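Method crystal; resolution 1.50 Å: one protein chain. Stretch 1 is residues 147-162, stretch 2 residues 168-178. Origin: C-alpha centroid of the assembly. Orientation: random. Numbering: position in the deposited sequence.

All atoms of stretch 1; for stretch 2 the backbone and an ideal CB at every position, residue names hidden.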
ATOM      1  N   ALA A 147      31.307   1.369  23.960  1.00 14.92           N
ATOM      2  CA  ALA A 147      30.625   2.110  22.911  1.00 13.42           C
ATOM      3  C   ALA A 147      29.126   1.851  22.877  1.00 13.04           C
ATOM      4  O   ALA A 147      28.439   2.409  22.018  1.00 13.35           O
ATOM      5  CB  ALA A 147      31.245   1.801  21.543  1.00 15.22           C
ATOM      6  N   ALA A 148      28.597   1.022  23.784  1.00 13.23           N
ATOM      7  CA  ALA A 148      27.164   0.746  23.747  1.00 13.08           C
ATOM      8  C   ALA A 148      26.344   2.021  23.907  1.00 14.16           C
ATOM      9  O   ALA A 148      25.259   2.133  23.330  1.00 14.37           O
ATOM     10  CB  ALA A 148      26.777  -0.295  24.803  1.00 15.06           C
ATOM     11  N   GLY A 149      26.851   2.995  24.665  1.00 13.85           N
ATOM     12  CA  GLY A 149      26.114   4.216  24.917  1.00 14.82           C
ATOM     13  C   GLY A 149      25.998   5.143  23.731  1.00 15.63           C
ATOM     14  O   GLY A 149      25.166   6.056  23.766  1.00 18.41           O
ATOM     15  N   ARG A 150      26.800   4.936  22.688  1.00 12.93           N
ATOM     16  CA  ARG A 150      26.726   5.771  21.495  1.00 12.74           C
ATOM     17  C   ARG A 150      26.374   4.969  20.252  1.00 13.28           C
ATOM     18  O   ARG A 150      26.519   5.477  19.136  1.00 13.35           O
ATOM     19  CB  ARG A 150      28.010   6.582  21.284  1.00 12.32           C
ATOM     20  CG  ARG A 150      29.251   5.754  20.964  1.00 11.44           C
ATOM     21  CD  ARG A 150      30.442   6.704  20.821  1.00 11.77           C
ATOM     22  NE  ARG A 150      31.728   6.027  20.666  1.00 13.18           N
ATOM     23  CZ  ARG A 150      32.386   5.930  19.512  1.00 13.32           C
ATOM     24  NH1 ARG A 150      31.872   6.450  18.402  1.00 16.00           N
ATOM     25  NH2 ARG A 150      33.558   5.311  19.463  1.00 13.91           N
ATOM     26  N   SER A 151      25.888   3.736  20.415  1.00 10.73           N
ATOM     27  CA  SER A 151      25.585   2.864  19.286  1.00  9.47           C
ATOM     28  C   SER A 151      24.106   2.494  19.273  1.00  9.04           C
ATOM     29  O   SER A 151      23.513   2.217  20.327  1.00 12.91           O
ATOM     30  CB  SER A 151      26.449   1.588  19.331  1.00 10.31           C
ATOM     31  OG  SER A 151      27.830   1.913  19.301  1.00 11.50           O
ATOM     32  N   ILE A 152      23.519   2.482  18.072  1.00  9.33           N
ATOM     33  CA  ILE A 152      22.114   2.143  17.849  1.00  8.98           C
ATOM     34  C   ILE A 152      22.080   0.935  16.923  1.00  8.47           C
ATOM     35  O   ILE A 152      22.591   1.000  15.801  1.00 10.35           O
ATOM     36  CB  ILE A 152      21.355   3.320  17.211  1.00 11.08           C
ATOM     37  CG1 ILE A 152      21.448   4.580  18.084  1.00 12.46           C
ATOM     38  CG2 ILE A 152      19.890   2.942  16.913  1.00 10.77           C
ATOM     39  CD1 ILE A 152      20.780   4.449  19.439  1.00 13.34           C
ATOM     40  N   VAL A 153      21.483  -0.163  17.380  1.00  9.37           N
ATOM     41  CA  VAL A 153      21.370  -1.367  16.561  1.00  9.89           C
ATOM     42  C   VAL A 153      20.134  -1.263  15.681  1.00  9.70           C
ATOM     43  O   VAL A 153      19.026  -1.026  16.176  1.00 11.99           O
ATOM     44  CB  VAL A 153      21.320  -2.625  17.437  1.00 10.50           C
ATOM     45  CG1 VAL A 153      21.080  -3.857  16.569  1.00 12.08           C
ATOM     46  CG2 VAL A 153      22.634  -2.749  18.237  1.00 15.08           C
ATOM     47  N   TYR A 154      20.323  -1.477  14.376  1.00  9.28           N
ATOM     48  CA  TYR A 154      19.258  -1.451  13.386  1.00  9.81           C
ATOM     49  C   TYR A 154      19.187  -2.791  12.659  1.00 10.04           C
ATOM     50  O   TYR A 154      20.203  -3.457  12.466  1.00 10.82           O
ATOM     51  CB  TYR A 154      19.479  -0.334  12.331  1.00  9.93           C
ATOM     52  CG  TYR A 154      18.320  -0.285  11.365  1.00  9.09           C
ATOM     53  CD1 TYR A 154      17.137   0.365  11.713  1.00 11.22           C
ATOM     54  CD2 TYR A 154      18.380  -0.925  10.131  1.00 10.22           C
ATOM     55  CE1 TYR A 154      16.047   0.372  10.868  1.00 12.06           C
ATOM     56  CE2 TYR A 154      17.291  -0.925   9.267  1.00 11.46           C
ATOM     57  CZ  TYR A 154      16.131  -0.268   9.636  1.00 11.58           C
ATOM     58  OH  TYR A 154      15.050  -0.274   8.780  1.00 12.47           O
ATOM     59  N   SER A 155      17.976  -3.175  12.240  1.00  9.92           N
ATOM     60  CA  SER A 155      17.797  -4.267  11.286  1.00 10.41           C
ATOM     61  C   SER A 155      16.469  -4.093  10.560  1.00 10.40           C
ATOM     62  O   SER A 155      15.501  -3.586  11.132  1.00 13.21           O
ATOM     63  CB  SER A 155      17.828  -5.643  11.972  1.00 12.20           C
ATOM     64  OG  SER A 155      17.707  -6.705  11.030  1.00 13.84           O
ATOM     65  N   THR A 156      16.419  -4.550   9.299  1.00 11.08           N
ATOM     66  CA  THR A 156      15.113  -4.688   8.652  1.00 12.75           C
ATOM     67  C   THR A 156      14.308  -5.866   9.201  1.00 15.37           C
ATOM     68  O   THR A 156      13.104  -5.956   8.924  1.00 15.88           O
ATOM     69  CB  THR A 156      15.260  -4.872   7.136  1.00 12.70           C
ATOM     70  OG1 THR A 156      16.017  -6.061   6.883  1.00 15.73           O
ATOM     71  CG2 THR A 156      15.958  -3.664   6.477  1.00 13.00           C
ATOM     72  N   ASN A 157      14.933  -6.754   9.975  1.00 14.12           N
ATOM     73  CA  ASN A 157      14.366  -8.040  10.367  1.00 17.25           C
ATOM     74  C   ASN A 157      13.931  -7.964  11.827  1.00 16.18           C
ATOM     75  O   ASN A 157      14.763  -7.757  12.719  1.00 15.81           O
ATOM     76  CB  ASN A 157      15.424  -9.129  10.176  1.00 16.85           C
ATOM     77  CG  ASN A 157      14.895 -10.527  10.431  1.00 23.08           C
ATOM     78  OD1 ASN A 157      14.058 -10.750  11.305  1.00 27.69           O
ATOM     79  ND2 ASN A 157      15.402 -11.489   9.667  1.00 26.91           N
ATOM     80  N   ALA A 158      12.633  -8.154  12.067  1.00 17.27           N
ATOM     81  CA  ALA A 158      12.092  -8.045  13.419  1.00 18.41           C
ATOM     82  C   ALA A 158      12.727  -9.041  14.382  1.00 19.89           C
ATOM     83  O   ALA A 158      12.813  -8.766  15.586  1.00 19.58           O
ATOM     84  CB  ALA A 158      10.575  -8.232  13.383  1.00 18.87           C
ATOM     85  N   ASP A 159      13.165 -10.204  13.887  1.00 19.99           N
ATOM     86  CA  ASP A 159      13.768 -11.188  14.784  1.00 19.63           C
ATOM     87  C   ASP A 159      15.114 -10.710  15.308  1.00 17.80           C
ATOM     88  O   ASP A 159      15.484 -11.021  16.448  1.00 18.83           O
ATOM     89  CB  ASP A 159      13.953 -12.524  14.070  1.00 21.58           C
ATOM     90  CG  ASP A 159      12.644 -13.151  13.642  1.00 29.52           C
ATOM     91  OD1 ASP A 159      11.620 -12.945  14.329  1.00 32.75           O
ATOM     92  OD2 ASP A 159      12.647 -13.867  12.616  1.00 32.25           O
ATOM     93  N   ILE A 160      15.859  -9.973  14.485  1.00 17.42           N
ATOM     94  CA  ILE A 160      17.133  -9.410  14.920  1.00 14.78           C
ATOM     95  C   ILE A 160      16.907  -8.284  15.928  1.00 13.83           C
ATOM     96  O   ILE A 160      17.584  -8.214  16.961  1.00 14.11           O
ATOM     97  CB  ILE A 160      17.959  -8.966  13.696  1.00 15.30           C
ATOM     98  CG1 ILE A 160      18.319 -10.197  12.853  1.00 19.30           C
ATOM     99  CG2 ILE A 160      19.209  -8.231  14.126  1.00 15.32           C
ATOM    100  CD1 ILE A 160      19.071  -9.884  11.592  1.00 20.59           C
ATOM    101  N   THR A 161      15.958  -7.385  15.639  1.00 13.58           N
ATOM    102  CA  THR A 161      15.579  -6.348  16.600  1.00 14.84           C
ATOM    103  C   THR A 161      15.226  -6.948  17.961  1.00 15.20           C
ATOM    104  O   THR A 161      15.690  -6.469  19.000  1.00 15.31           O
ATOM    105  CB  THR A 161      14.386  -5.544  16.057  1.00 13.30           C
ATOM    106  OG1 THR A 161      14.729  -4.967  14.794  1.00 16.21           O
ATOM    107  CG2 THR A 161      13.990  -4.430  17.024  1.00 16.23           C
ATOM    108  N   ALA A 162      14.392  -7.992  17.973  1.00 15.87           N
ATOM    109  CA  ALA A 162      13.965  -8.580  19.241  1.00 16.95           C
ATOM    110  C   ALA A 162      15.137  -9.210  19.988  1.00 16.76           C
ATOM    111  O   ALA A 162      15.243  -9.080  21.216  1.00 17.93           O
ATOM    112  CB  ALA A 162      12.861  -9.611  18.999  1.00 19.85           C
ATOM    113  N   UNK A 168      21.564  -7.048  27.404  1.00 29.64           N
ATOM    114  CA  UNK A 168      21.681  -5.988  28.394  1.00 34.54           C
ATOM    115  C   UNK A 168      22.531  -4.839  27.866  1.00 33.19           C
ATOM    116  O   UNK A 168      23.632  -5.048  27.351  1.00 33.65           O
ATOM    117  CB  UNK A 168      22.278  -6.535  29.692  1.00 34.54           C
ATOM    118  N   UNK A 169      22.005  -3.619  27.987  1.00 31.23           N
ATOM    119  CA  UNK A 169      22.750  -2.423  27.669  1.00 28.50           C
ATOM    120  C   UNK A 169      22.695  -1.970  26.223  1.00 26.76           C
ATOM    121  O   UNK A 169      23.204  -0.885  25.919  1.00 29.29           O
ATOM    122  CB  UNK A 169      24.214  -2.639  28.058  1.00 28.50           C
ATOM    123  N   UNK A 170      22.103  -2.750  25.320  1.00 23.42           N
ATOM    124  CA  UNK A 170      22.084  -2.371  23.911  1.00 20.91           C
ATOM    125  C   UNK A 170      20.951  -1.392  23.643  1.00 18.66           C
ATOM    126  O   UNK A 170      19.820  -1.598  24.095  1.00 22.07           O
ATOM    127  CB  UNK A 170      21.942  -3.607  23.020  1.00 20.91           C
ATOM    128  N   UNK A 171      21.257  -0.331  22.904  1.00 15.07           N
ATOM    129  CA  UNK A 171      20.236   0.572  22.390  1.00 14.49           C
ATOM    130  C   UNK A 171      19.788   0.060  21.030  1.00 13.05           C
ATOM    131  O   UNK A 171      20.625  -0.200  20.158  1.00 13.49           O
ATOM    132  CB  UNK A 171      20.757   2.008  22.295  1.00 14.49           C
ATOM    133  N   UNK A 172      18.475  -0.068  20.836  1.00 11.05           N
ATOM    134  CA  UNK A 172      17.938  -0.724  19.648  1.00 12.28           C
ATOM    135  C   UNK A 172      16.922   0.186  18.963  1.00 11.36           C
ATOM    136  O   UNK A 172      16.023   0.731  19.617  1.00 12.13           O
ATOM    137  CB  UNK A 172      17.297  -2.064  20.013  1.00 12.28           C
ATOM    138  N   UNK A 173      17.058   0.340  17.649  1.00  9.72           N
ATOM    139  CA  UNK A 173      16.069   1.087  16.885  1.00  9.86           C
ATOM    140  C   UNK A 173      14.730   0.356  16.881  1.00 11.01           C
ATOM    141  O   UNK A 173      14.651  -0.865  17.055  1.00 14.12           O
ATOM    142  CB  UNK A 173      16.557   1.312  15.453  1.00  9.86           C
ATOM    143  N   UNK A 174      13.663   1.126  16.675  1.00 10.23           N
ATOM    144  CA  UNK A 174      12.351   0.536  16.460  1.00 10.74           C
ATOM    145  C   UNK A 174      12.419  -0.465  15.311  1.00 11.45           C
ATOM    146  O   UNK A 174      13.126  -0.247  14.324  1.00 12.23           O
ATOM    147  CB  UNK A 174      11.309   1.619  16.173  1.00 10.74           C
ATOM    148  N   UNK A 175      11.682  -1.572  15.438  1.00 12.80           N
ATOM    149  CA  UNK A 175      11.660  -2.547  14.352  1.00 12.65           C
ATOM    150  C   UNK A 175      11.077  -1.928  13.082  1.00 11.97           C
ATOM    151  O   UNK A 175      10.191  -1.064  13.124  1.00 14.09           O
ATOM    152  CB  UNK A 175      10.854  -3.782  14.759  1.00 12.65           C
ATOM    153  N   UNK A 176      11.590  -2.370  11.935  1.00 11.84           N
ATOM    154  CA  UNK A 176      11.081  -1.838  10.675  1.00 10.64           C
ATOM    155  C   UNK A 176       9.597  -2.156  10.497  1.00 13.59           C
ATOM    156  O   UNK A 176       8.842  -1.333   9.967  1.00 12.77           O
ATOM    157  CB  UNK A 176      11.883  -2.401   9.500  1.00 10.64           C
ATOM    158  N   UNK A 177       9.152  -3.333  10.948  1.00 14.70           N
ATOM    159  CA  UNK A 177       7.729  -3.661  10.844  1.00 15.75           C
ATOM    160  C   UNK A 177       6.859  -2.592  11.497  1.00 16.32           C
ATOM    161  O   UNK A 177       5.830  -2.190  10.939  1.00 15.26           O
ATOM    162  CB  UNK A 177       7.451  -5.022  11.486  1.00 15.75           C
ATOM    163  N   UNK A 178       7.248  -2.130  12.687  1.00 14.27           N
ATOM    164  CA  UNK A 178       6.432  -1.153  13.407  1.00 13.97           C
ATOM    165  C   UNK A 178       6.521   0.219  12.746  1.00 12.76           C
ATOM    166  O   UNK A 178       5.504   0.896  12.537  1.00 12.51           O
ATOM    167  CB  UNK A 178       6.870  -1.063  14.870  1.00 13.97           C
TER

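Position 168 has nothing of stretch 1 within 5.5 Å of its ideal CB; it is Glu168, which makes no contact there. Position 169 is decided by its own backbone: at phi 87° and psi -7° a CB would be jammed against the carbonyl O of the residue before. Glycine is called for, and Gly169 is found, its O lying 3.8 Å from Ala148 CB.

At position 170 CA-to-CB points sideways, and the ideal CB is 4.9 Å from Val153 CG2. A branched or long apolar side chain could reach that methyl. Leu170 does so, with its CD1 4.2 Å from Val153 CG2.

Position 171 lies where the chain pairs in parallel with strand 151-154, and its O accepts from Val153 N at 2.9 Å. Its ideal CB sits 3.4 Å from Ser151 O and 3.8 Å from Ile152 CD1, with Ala148 O 4.6 Å away. An aliphatic stem ending in a donor would suit this group of carbonyls; a carboxylate would suit it poorly. The residue is Gln171, whose CB packs 3.7 Å from Ile152 CD1 and whose amide end reaches the carbonyls of Ala148, Gly149 and Ser151. Water 1 adds a bridge, accepting from Gln171 N (2.9 Å) and donating to Ala148 O (2.8 Å) and Ser151 O (2.7 Å).

Position 172 pairs with Val153, and its CB points to the same face of the sheet, near the helix carrying Thr161. A beta-branched or other modest apolar residue would fit. Val172 places CG1 3.7 Å from Thr161 CG2.

Position 173 points toward stretch 1, its ideal CB 3.5 Å from Val153 O, 3.9 Å from Tyr154 CD1 and 4.0 Å from Ile152 CG2. So close a setting favours a small side chain. Ala173 touches the edge of the Tyr154 ring with its CB, while its N donates to Val153 O at 2.8 Å.

Position 174 points away; Glu174 occupies it.

Position 175 precedes a helix, where serine, threonine, aspartate or asparagine could cap. Thr161 CG2 lies 3.9 Å from the ideal CB. Ser175 OG accepts from the backbone N of position 178 at 3.3 Å, a capping bond.

At position 176 CA-to-CB points toward stretch 1, with the ideal CB 3.9 Å from Tyr154 OH and 3.8 Å from Thr156 O. A long polar chain could follow this surface. Arg176 extends past Thr156 CG2 (3.8 Å from CD), and its NH1 donates to Tyr154 OH at 3.0 Å.

At position 177 CA-to-CB points sideways, and the ideal CB is 4.9 Å from Ala158 CB; polar residues would suit. Asp177 OD2 accepts from water 6 (3.1 Å), which also accepts from Ala158 N. Position 178, out of reach, is Val178.

Stretch 2 (168-178) EGLQVAESRDV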
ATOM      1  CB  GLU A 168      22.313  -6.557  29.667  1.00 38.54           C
ATOM      2  CG  GLU A 168      22.753  -5.511  30.679  1.00 45.99           C
ATOM      3  CD  GLU A 168      21.587  -4.776  31.316  1.00 52.51           C
ATOM      4  OE1 GLU A 168      20.454  -5.305  31.281  1.00 53.94           O
ATOM      5  OE2 GLU A 168      21.807  -3.669  31.855  1.00 54.76           O
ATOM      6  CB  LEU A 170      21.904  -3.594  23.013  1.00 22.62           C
ATOM      7  CG  LEU A 170      23.101  -4.495  22.729  1.00 26.00           C
ATOM      8  CD1 LEU A 170      22.808  -5.401  21.546  1.00 25.58           C
ATOM      9  CD2 LEU A 170      24.326  -3.656  22.476  1.00 31.72           C
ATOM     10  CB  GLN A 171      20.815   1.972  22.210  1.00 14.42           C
ATOM     11  CG  GLN A 171      21.376   2.609  23.463  1.00 19.12           C
ATOM     12  CD  GLN A 171      21.762   4.053  23.201  1.00 28.05           C
ATOM     13  OE1 GLN A 171      22.871   4.340  22.733  1.00 30.83           O
ATOM     14  NE2 GLN A 171      20.835   4.968  23.463  1.00 29.23           N
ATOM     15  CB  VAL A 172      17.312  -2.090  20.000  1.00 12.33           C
ATOM     16  CG1 VAL A 172      16.844  -2.810  18.749  1.00 13.78           C
ATOM     17  CG2 VAL A 172      18.303  -2.958  20.815  1.00 12.71           C
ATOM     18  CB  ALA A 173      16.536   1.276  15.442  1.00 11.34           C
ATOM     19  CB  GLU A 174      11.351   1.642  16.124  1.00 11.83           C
ATOM     20  CG  GLU A 174       9.980   1.110  15.793  1.00 13.18           C
ATOM     21  CD  GLU A 174       8.922   2.172  15.832  1.00 12.44           C
ATOM     22  OE1 GLU A 174       8.793   2.913  14.832  1.00 13.79           O
ATOM     23  OE2 GLU A 174       8.227   2.260  16.872  1.00 14.19           O
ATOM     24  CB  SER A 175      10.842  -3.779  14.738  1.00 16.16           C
ATOM     25  OG  SER A 175       9.462  -3.484  14.716  1.00 17.76           O
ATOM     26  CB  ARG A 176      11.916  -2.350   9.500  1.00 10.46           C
ATOM     27  CG  ARG A 176      11.543  -1.739   8.154  1.00 10.94           C
ATOM     28  CD  ARG A 176      12.561  -2.125   7.104  1.00 12.23           C
ATOM     29  NE  ARG A 176      12.321  -1.494   5.808  1.00 13.60           N
ATOM     30  CZ  ARG A 176      13.109  -0.561   5.279  1.00 12.89           C
ATOM     31  NH1 ARG A 176      14.187  -0.127   5.937  1.00 14.36           N
ATOM     32  NH2 ARG A 176      12.826  -0.064   4.088  1.00 11.45           N
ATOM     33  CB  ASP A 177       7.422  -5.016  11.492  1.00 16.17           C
ATOM     34  CG  ASP A 177       7.929  -6.200  10.684  1.00 19.85           C
ATOM     35  OD1 ASP A 177       8.229  -6.039   9.485  1.00 20.60           O
ATOM     36  OD2 ASP A 177       8.000  -7.314  11.259  1.00 20.61           O
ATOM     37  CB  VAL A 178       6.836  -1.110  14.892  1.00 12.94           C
ATOM     38  CG1 VAL A 178       6.119   0.037  15.607  1.00 13.59           C
ATOM     39  CG2 VAL A 178       6.511  -2.445  15.565  1.00 14.29           C
TER
HETATM   40  O   HOH W   1      23.942   0.115  21.997  1.00 13.99           O
HETATM   41  O   HOH W   2      13.377  -4.703  12.430  1.00 14.44           O
HETATM   42  O   HOH W   3      15.165  -1.709  13.277  1.00 23.74           O
HETATM   43  O   HOH W   4      11.011  -5.478  11.272  1.00 15.27           O
HETATM   44  O   HOH W   5      10.424  -5.374   7.856  1.00 19.49           O
HETATM   45  O   HOH W   6      10.604  -8.394  10.027  1.00 24.04           O
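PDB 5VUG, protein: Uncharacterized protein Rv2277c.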